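Local coordinates for protein beta-galactosidase (Geobacillus stearothermophilus, PDB 4OIF) that probably hydrolyses terminal non-reducing beta-D-galactose residues of beta-D-galactosides, as a zinc-binding intracellular enzyme of glycoside hydrolase family 42 that assembles as a trimer, at residues 54-62 against 95-103; 634-643 against 678-686. All coordinates share one frame; numbering follows the deposited sequence.

Contact 1 (54-62 against 95-103)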
# COMPACT_ATOMS: atom_id res chain seq x y z
N ALA A 54 -33.89 -3.48 -10.56
CA ALA A 54 -34.93 -4.46 -10.86
C ALA A 54 -35.00 -4.91 -12.32
O ALA A 54 -35.97 -5.56 -12.73
CB ALA A 54 -36.27 -3.91 -10.44
N TRP A 55 -33.96 -4.61 -13.11
CA TRP A 55 -33.97 -4.95 -14.53
C TRP A 55 -34.16 -6.45 -14.75
O TRP A 55 -35.01 -6.89 -15.53
CB TRP A 55 -32.68 -4.47 -15.20
CG TRP A 55 -32.80 -4.34 -16.71
CD1 TRP A 55 -33.66 -5.01 -17.53
CD2 TRP A 55 -32.04 -3.48 -17.57
NE1 TRP A 55 -33.48 -4.63 -18.84
CE2 TRP A 55 -32.49 -3.69 -18.89
CE3 TRP A 55 -31.01 -2.55 -17.35
CZ2 TRP A 55 -31.96 -3.00 -19.98
CZ3 TRP A 55 -30.49 -1.87 -18.44
CH2 TRP A 55 -30.96 -2.10 -19.74
N SER A 56 -33.36 -7.23 -14.04
CA SER A 56 -33.41 -8.67 -14.17
C SER A 56 -34.77 -9.21 -13.71
O SER A 56 -35.18 -10.28 -14.15
CB SER A 56 -32.26 -9.30 -13.38
OG SER A 56 -32.49 -10.66 -13.12
N ALA A 57 -35.46 -8.48 -12.85
CA ALA A 57 -36.79 -8.90 -12.41
C ALA A 57 -37.85 -8.46 -13.40
O ALA A 57 -38.91 -9.08 -13.49
CB ALA A 57 -37.10 -8.33 -11.03
N LEU A 58 -37.57 -7.37 -14.11
CA LEU A 58 -38.50 -6.83 -15.09
C LEU A 58 -38.34 -7.53 -16.44
O LEU A 58 -39.31 -7.74 -17.17
CB LEU A 58 -38.27 -5.33 -15.25
CG LEU A 58 -38.66 -4.50 -14.03
CD1 LEU A 58 -38.18 -3.07 -14.17
CD2 LEU A 58 -40.17 -4.55 -13.90
N GLU A 59 -37.11 -7.88 -16.78
CA GLU A 59 -36.84 -8.54 -18.05
C GLU A 59 -35.87 -9.69 -17.79
O GLU A 59 -34.67 -9.58 -18.05
CB GLU A 59 -36.28 -7.54 -19.07
CG GLU A 59 -36.21 -8.04 -20.51
CD GLU A 59 -35.71 -6.97 -21.49
OE1 GLU A 59 -35.29 -5.89 -21.03
OE2 GLU A 59 -35.72 -7.23 -22.71
N PRO A 60 -36.38 -10.79 -17.23
CA PRO A 60 -35.56 -11.92 -16.81
C PRO A 60 -34.73 -12.49 -17.97
O PRO A 60 -33.57 -12.86 -17.79
CB PRO A 60 -36.59 -12.93 -16.30
CG PRO A 60 -37.87 -12.48 -16.84
CD PRO A 60 -37.80 -11.01 -16.90
N GLU A 61 -35.34 -12.55 -19.15
CA GLU A 61 -34.60 -12.82 -20.37
C GLU A 61 -34.96 -11.75 -21.39
O GLU A 61 -35.97 -11.07 -21.22
CB GLU A 61 -34.92 -14.23 -20.88
CG GLU A 61 -34.47 -15.30 -19.91
CD GLU A 61 -35.19 -16.60 -20.11
OE1 GLU A 61 -36.05 -16.67 -21.01
OE2 GLU A 61 -34.88 -17.56 -19.36
N GLU A 62 -34.16 -11.61 -22.45
CA GLU A 62 -34.38 -10.54 -23.42
C GLU A 62 -35.78 -10.63 -24.08
O GLU A 62 -36.20 -11.70 -24.52
CB GLU A 62 -33.29 -10.57 -24.49
CG GLU A 62 -33.16 -9.26 -25.29
CD GLU A 62 -31.96 -9.26 -26.20
OE1 GLU A 62 -31.25 -10.28 -26.26
OE2 GLU A 62 -31.72 -8.23 -26.87
N ALA A 95 -27.25 -10.26 -16.42
CA ALA A 95 -26.14 -11.05 -16.96
C ALA A 95 -26.35 -11.44 -18.45
O ALA A 95 -25.35 -11.56 -19.21
CB ALA A 95 -25.94 -12.28 -16.12
N TRP A 96 -27.60 -11.60 -18.88
CA TRP A 96 -27.84 -11.98 -20.29
C TRP A 96 -27.35 -10.86 -21.19
O TRP A 96 -26.76 -11.12 -22.25
CB TRP A 96 -29.32 -12.33 -20.60
CG TRP A 96 -30.39 -11.31 -20.25
CD1 TRP A 96 -31.23 -11.36 -19.17
CD2 TRP A 96 -30.78 -10.16 -21.00
NE1 TRP A 96 -32.09 -10.29 -19.19
CE2 TRP A 96 -31.83 -9.53 -20.30
CE3 TRP A 96 -30.33 -9.58 -22.19
CZ2 TRP A 96 -32.44 -8.36 -20.74
CZ3 TRP A 96 -30.93 -8.41 -22.63
CH2 TRP A 96 -31.97 -7.82 -21.91
N LEU A 97 -27.56 -9.63 -20.75
CA LEU A 97 -27.21 -8.46 -21.54
C LEU A 97 -25.71 -8.33 -21.73
O LEU A 97 -25.24 -8.14 -22.84
CB LEU A 97 -27.79 -7.20 -20.90
CG LEU A 97 -28.14 -6.07 -21.87
CD1 LEU A 97 -29.24 -5.19 -21.28
CD2 LEU A 97 -26.91 -5.24 -22.26
N SER A 98 -24.95 -8.42 -20.64
CA SER A 98 -23.50 -8.44 -20.75
C SER A 98 -23.07 -9.58 -21.66
O SER A 98 -22.16 -9.42 -22.48
CB SER A 98 -22.84 -8.59 -19.37
OG SER A 98 -23.20 -7.53 -18.49
N GLN A 99 -23.73 -10.74 -21.54
CA GLN A 99 -23.25 -11.91 -22.27
C GLN A 99 -23.44 -11.76 -23.78
O GLN A 99 -22.56 -12.10 -24.56
CB GLN A 99 -23.95 -13.17 -21.78
CG GLN A 99 -23.35 -14.45 -22.32
CD GLN A 99 -24.07 -15.70 -21.82
OE1 GLN A 99 -25.31 -15.77 -21.82
NE2 GLN A 99 -23.30 -16.68 -21.37
N LYS A 100 -24.61 -11.26 -24.18
CA LYS A 100 -24.94 -11.13 -25.60
C LYS A 100 -24.34 -9.88 -26.24
O LYS A 100 -24.06 -9.84 -27.43
CB LYS A 100 -26.46 -11.12 -25.77
CG LYS A 100 -26.93 -11.06 -27.19
CD LYS A 100 -28.43 -11.27 -27.29
CE LYS A 100 -28.87 -11.35 -28.74
NZ LYS A 100 -30.29 -11.77 -28.85
N TYR A 101 -24.16 -8.84 -25.43
CA TYR A 101 -23.68 -7.57 -25.96
C TYR A 101 -22.49 -7.09 -25.16
O TYR A 101 -22.60 -6.13 -24.40
CB TYR A 101 -24.77 -6.52 -25.93
CG TYR A 101 -26.08 -6.93 -26.56
CD1 TYR A 101 -26.23 -7.02 -27.94
CD2 TYR A 101 -27.19 -7.20 -25.77
CE1 TYR A 101 -27.43 -7.39 -28.50
CE2 TYR A 101 -28.40 -7.57 -26.33
CZ TYR A 101 -28.51 -7.66 -27.69
OH TYR A 101 -29.72 -8.02 -28.24
N PRO A 102 -21.33 -7.75 -25.34
CA PRO A 102 -20.16 -7.47 -24.52
C PRO A 102 -19.67 -6.03 -24.62
O PRO A 102 -18.85 -5.61 -23.80
CB PRO A 102 -19.11 -8.45 -25.05
CG PRO A 102 -19.60 -8.89 -26.37
CD PRO A 102 -21.08 -8.85 -26.30
N GLU A 103 -20.19 -5.26 -25.57
CA GLU A 103 -19.73 -3.89 -25.76
C GLU A 103 -20.16 -2.99 -24.62
O GLU A 103 -19.69 -1.86 -24.50
CB GLU A 103 -20.25 -3.33 -27.08
CG GLU A 103 -21.72 -2.94 -27.05
CD GLU A 103 -22.10 -1.94 -28.13
OE1 GLU A 103 -21.56 -2.02 -29.25
OE2 GLU A 103 -22.94 -1.07 -27.86

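Contact 2 (634-643 against 678-686)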
# COMPACT_ATOMS: atom_id res chain seq x y z
N GLN A 634 -37.26 29.52 5.90
CA GLN A 634 -38.11 30.68 5.99
C GLN A 634 -39.30 30.59 5.07
O GLN A 634 -39.15 30.37 3.86
CB GLN A 634 -37.30 31.95 5.70
CG GLN A 634 -35.99 32.00 6.46
CD GLN A 634 -35.39 33.39 6.52
OE1 GLN A 634 -34.54 33.75 5.71
NE2 GLN A 634 -35.82 34.17 7.50
N ALA A 635 -40.49 30.73 5.65
CA ALA A 635 -41.74 30.77 4.90
C ALA A 635 -42.19 32.24 4.77
O ALA A 635 -41.63 33.11 5.44
CB ALA A 635 -42.80 29.92 5.58
N PRO A 636 -43.19 32.52 3.91
CA PRO A 636 -43.65 33.91 3.85
C PRO A 636 -44.15 34.40 5.20
O PRO A 636 -43.79 35.49 5.64
CB PRO A 636 -44.80 33.85 2.84
CG PRO A 636 -44.52 32.65 2.00
CD PRO A 636 -43.87 31.66 2.92
N GLU A 637 -44.95 33.57 5.86
CA GLU A 637 -45.59 33.92 7.11
C GLU A 637 -44.73 33.67 8.36
O GLU A 637 -45.00 34.25 9.41
CB GLU A 637 -46.91 33.16 7.25
CG GLU A 637 -46.77 31.65 7.48
CD GLU A 637 -46.52 30.86 6.20
OE1 GLU A 637 -46.19 31.46 5.16
OE2 GLU A 637 -46.65 29.61 6.23
N CYS A 638 -43.71 32.81 8.27
CA CYS A 638 -42.94 32.48 9.47
C CYS A 638 -41.58 31.84 9.25
O CYS A 638 -41.25 31.33 8.18
CB CYS A 638 -43.77 31.55 10.36
SG CYS A 638 -43.97 29.92 9.67
N ASP A 639 -40.79 31.87 10.32
CA ASP A 639 -39.51 31.19 10.35
C ASP A 639 -39.67 29.82 11.03
O ASP A 639 -40.40 29.69 12.01
CB ASP A 639 -38.46 32.04 11.07
CG ASP A 639 -38.01 33.25 10.24
OD1 ASP A 639 -37.96 33.16 8.99
OD2 ASP A 639 -37.70 34.29 10.86
N TYR A 640 -39.03 28.81 10.47
CA TYR A 640 -38.91 27.50 11.10
C TYR A 640 -37.47 27.29 11.52
O TYR A 640 -36.58 27.25 10.69
CB TYR A 640 -39.34 26.37 10.18
CG TYR A 640 -40.78 26.42 9.75
CD1 TYR A 640 -41.12 26.80 8.45
CD2 TYR A 640 -41.80 26.07 10.62
CE1 TYR A 640 -42.44 26.84 8.05
CE2 TYR A 640 -43.12 26.10 10.22
CZ TYR A 640 -43.44 26.49 8.94
OH TYR A 640 -44.75 26.52 8.53
N VAL A 641 -37.26 27.14 12.81
CA VAL A 641 -35.93 27.13 13.36
C VAL A 641 -35.64 25.81 14.04
O VAL A 641 -36.42 25.31 14.83
CB VAL A 641 -35.76 28.31 14.33
CG1 VAL A 641 -34.34 28.38 14.85
CG2 VAL A 641 -36.15 29.62 13.62
N PHE A 642 -34.50 25.22 13.71
CA PHE A 642 -34.06 23.96 14.28
C PHE A 642 -32.92 24.22 15.26
O PHE A 642 -31.88 24.77 14.88
CB PHE A 642 -33.59 22.99 13.19
CG PHE A 642 -34.67 22.49 12.30
CD1 PHE A 642 -35.28 23.33 11.36
CD2 PHE A 642 -35.07 21.17 12.36
CE1 PHE A 642 -36.28 22.85 10.52
CE2 PHE A 642 -36.08 20.68 11.51
CZ PHE A 642 -36.68 21.53 10.60
N ILE A 643 -33.13 23.83 16.51
CA ILE A 643 -32.09 23.92 17.53
C ILE A 643 -31.59 22.51 17.85
O ILE A 643 -32.28 21.72 18.50
CB ILE A 643 -32.61 24.62 18.79
CG1 ILE A 643 -33.35 25.91 18.41
CG2 ILE A 643 -31.46 24.89 19.74
CD1 ILE A 643 -34.03 26.63 19.59
N GLU A 678 -30.77 16.06 21.56
CA GLU A 678 -32.12 16.56 21.46
C GLU A 678 -32.22 17.66 20.43
O GLU A 678 -31.33 18.50 20.32
CB GLU A 678 -32.62 17.09 22.80
CG GLU A 678 -34.08 17.50 22.74
CD GLU A 678 -34.57 18.02 24.05
OE1 GLU A 678 -33.80 17.95 25.04
OE2 GLU A 678 -35.72 18.50 24.08
N VAL A 679 -33.30 17.63 19.67
CA VAL A 679 -33.59 18.68 18.73
C VAL A 679 -34.86 19.38 19.18
O VAL A 679 -35.78 18.77 19.69
CB VAL A 679 -33.77 18.17 17.28
CG1 VAL A 679 -33.96 19.33 16.32
CG2 VAL A 679 -32.59 17.31 16.86
N ARG A 680 -34.88 20.68 18.99
CA ARG A 680 -36.07 21.45 19.21
C ARG A 680 -36.46 22.05 17.88
O ARG A 680 -35.65 22.68 17.22
CB ARG A 680 -35.81 22.53 20.25
CG ARG A 680 -36.85 22.59 21.30
CD ARG A 680 -36.83 21.39 22.24
NE ARG A 680 -37.71 21.71 23.36
CZ ARG A 680 -39.02 21.56 23.32
NH1 ARG A 680 -39.58 21.05 22.23
NH2 ARG A 680 -39.77 21.90 24.35
N VAL A 681 -37.69 21.81 17.43
CA VAL A 681 -38.14 22.44 16.19
C VAL A 681 -39.18 23.47 16.54
O VAL A 681 -40.20 23.19 17.16
CB VAL A 681 -38.70 21.43 15.20
CG1 VAL A 681 -39.10 22.13 13.92
CG2 VAL A 681 -37.65 20.38 14.89
N VAL A 682 -38.90 24.69 16.12
CA VAL A 682 -39.58 25.84 16.67
C VAL A 682 -40.11 26.74 15.56
O VAL A 682 -39.57 26.78 14.46
CB VAL A 682 -38.61 26.57 17.63
CG1 VAL A 682 -38.32 28.00 17.21
CG2 VAL A 682 -39.14 26.49 19.04
N GLU A 683 -41.21 27.42 15.83
CA GLU A 683 -41.84 28.27 14.83
C GLU A 683 -41.94 29.69 15.33
O GLU A 683 -42.27 29.93 16.49
CB GLU A 683 -43.23 27.73 14.46
CG GLU A 683 -44.02 28.60 13.51
CD GLU A 683 -45.46 28.15 13.38
OE1 GLU A 683 -46.29 28.93 12.88
OE2 GLU A 683 -45.77 27.00 13.78
N LYS A 684 -41.63 30.65 14.47
CA LYS A 684 -41.68 32.05 14.85
C LYS A 684 -42.43 32.86 13.82
O LYS A 684 -41.99 32.98 12.67
CB LYS A 684 -40.27 32.61 15.04
CG LYS A 684 -40.27 34.05 15.48
CD LYS A 684 -39.03 34.40 16.25
CE LYS A 684 -39.02 35.88 16.57
NZ LYS A 684 -38.85 36.72 15.34
N ARG A 685 -43.58 33.41 14.21
CA ARG A 685 -44.43 34.15 13.28
C ARG A 685 -43.72 35.40 12.78
O ARG A 685 -43.05 36.09 13.55
CB ARG A 685 -45.75 34.53 13.94
CG ARG A 685 -46.77 35.12 12.98
CD ARG A 685 -47.15 34.09 11.93
NE ARG A 685 -47.67 32.88 12.56
CZ ARG A 685 -47.81 31.71 11.95
NH1 ARG A 685 -47.47 31.58 10.67
NH2 ARG A 685 -48.29 30.66 12.61
N ARG A 686 -43.88 35.69 11.50
CA ARG A 686 -43.22 36.84 10.89
C ARG A 686 -44.12 38.07 10.95
O ARG A 686 -43.72 39.09 11.50
CB ARG A 686 -42.83 36.54 9.44
CG ARG A 686 -42.11 37.69 8.76
CD ARG A 686 -41.80 37.39 7.30
NE ARG A 686 -41.38 36.00 7.07
CZ ARG A 686 -40.23 35.47 7.48
NH1 ARG A 686 -39.36 36.21 8.17
NH2 ARG A 686 -39.95 34.20 7.22
O HOH W 1 -36.71 36.74 10.26
O HOH W 2 -36.90 35.00 13.34

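Contact 1 (54-62 against 95-103)
Trp-96 carries the packed half of this contact, its indole pushed against the turn that follows helix 55-58. With CG set between its own backbone N and carbonyl carbon (chi1 55°), the ring leans toward that turn and its NE1 donates a hydrogen bond to Glu-59 O at 2.9 Å, nearly in the indole plane. Glu-61 CA and Glu-62 CB lie over one face as CH-pi contacts, CB 3.9 Å from the centroid of the six-membered ring of Trp-96; Leu-97 CB backs the opposite face. Trp-55 points NE1 almost straight at Glu-59 OE1 (3.1 Å, 170°), while Gly-63 N holds OE2, and Trp-55 CZ2 rests on Leu-97 CD1 at 3.7 Å. An alanine in place of Trp-96 would probably leave Glu-59 O without its indole donor and open a gap against CB and CG of Glu-62. The outer side is looser: the extended Glu-62 runs across the indole to exposed Lys-100, whose NZ makes a salt bridge with OE1 of Glu-62, from above the carboxylate plane, at 3.1 Å, and to the Tyr-101 hydroxyl at OE2. Gln-205 of a second subunit also packs on Trp-96. The whole joins two short helices in loops that follow strands 47-50 and 83-87, neighbouring parallel strands of the TIM barrel.

Contact 2 (634-643 against 678-686)
Strands 638-643 and 679-685 pair antiparallel in the five-stranded sheet of the C-terminal domain, and Arg-686 closes the end of the pairing by gripping the 635-637 turn. Its CB sits 3.2 Å from Glu-637 O, the carbonyl that also accepts the backbone N of Arg-686. CG lies anti to the backbone N (chi1 -179°) and carries the chain over the turn, where Arg-686 CD comes 3.2 Å from Pro-636 O. The bend at chi3 then turns Arg-686 NE onto Pro-636 O at 2.8 Å, a hydrogen bond that lies in the guanidinium plane but comes from above the carbonyl plane. NH2 of Arg-686 takes Ala-635 O at 2.7 Å, in the carbonyl plane, and forms a salt bridge with Asp-639 OD1, while NH1 has a weak bond to a water held by Asp-639 OD2. Farther along, Val-641 and Val-682 exchange backbone bonds, and their side chains meet on the same face as Ile-643; Val-641 and Ile-643 pack toward strand 628-634, Val-682 toward Val-659 of strand 658-661. On the other face Val-681 CG1 stands over the Phe-642 ring, 4.2 Å from its centroid, and Phe-642 also packs against Ile-350 and Ala-351 of helix 341-351. Two donors hold Asp-639 OD1 from opposite faces of its carboxylate: Arg-686 NH2 at 2.9 Å and Gln-634 NE2 at 2.8 Å.

How the contacts relate
From the N terminus, the chain passes strand 47-50 and soon reaches contact 1, which closes a loop of 32 residues holding helix 68-79 and strand 83-87, all within the barrel domain. The chain then completes the barrel and runs through the trimerisation domain before contact 2 opens. That second contact closes a similar interval of 34 residues, all strand and loop, and brings the last residues of the chain back beside strand 638-645. The two follow in series, neither nested nor crossed, with nearest atoms about 33 Å apart. Contact 1 joins barrel loops beside a neighbouring subunit, whereas contact 2 pairs two inner strands of the C-terminal sheet and packs them against barrel helix 341-351.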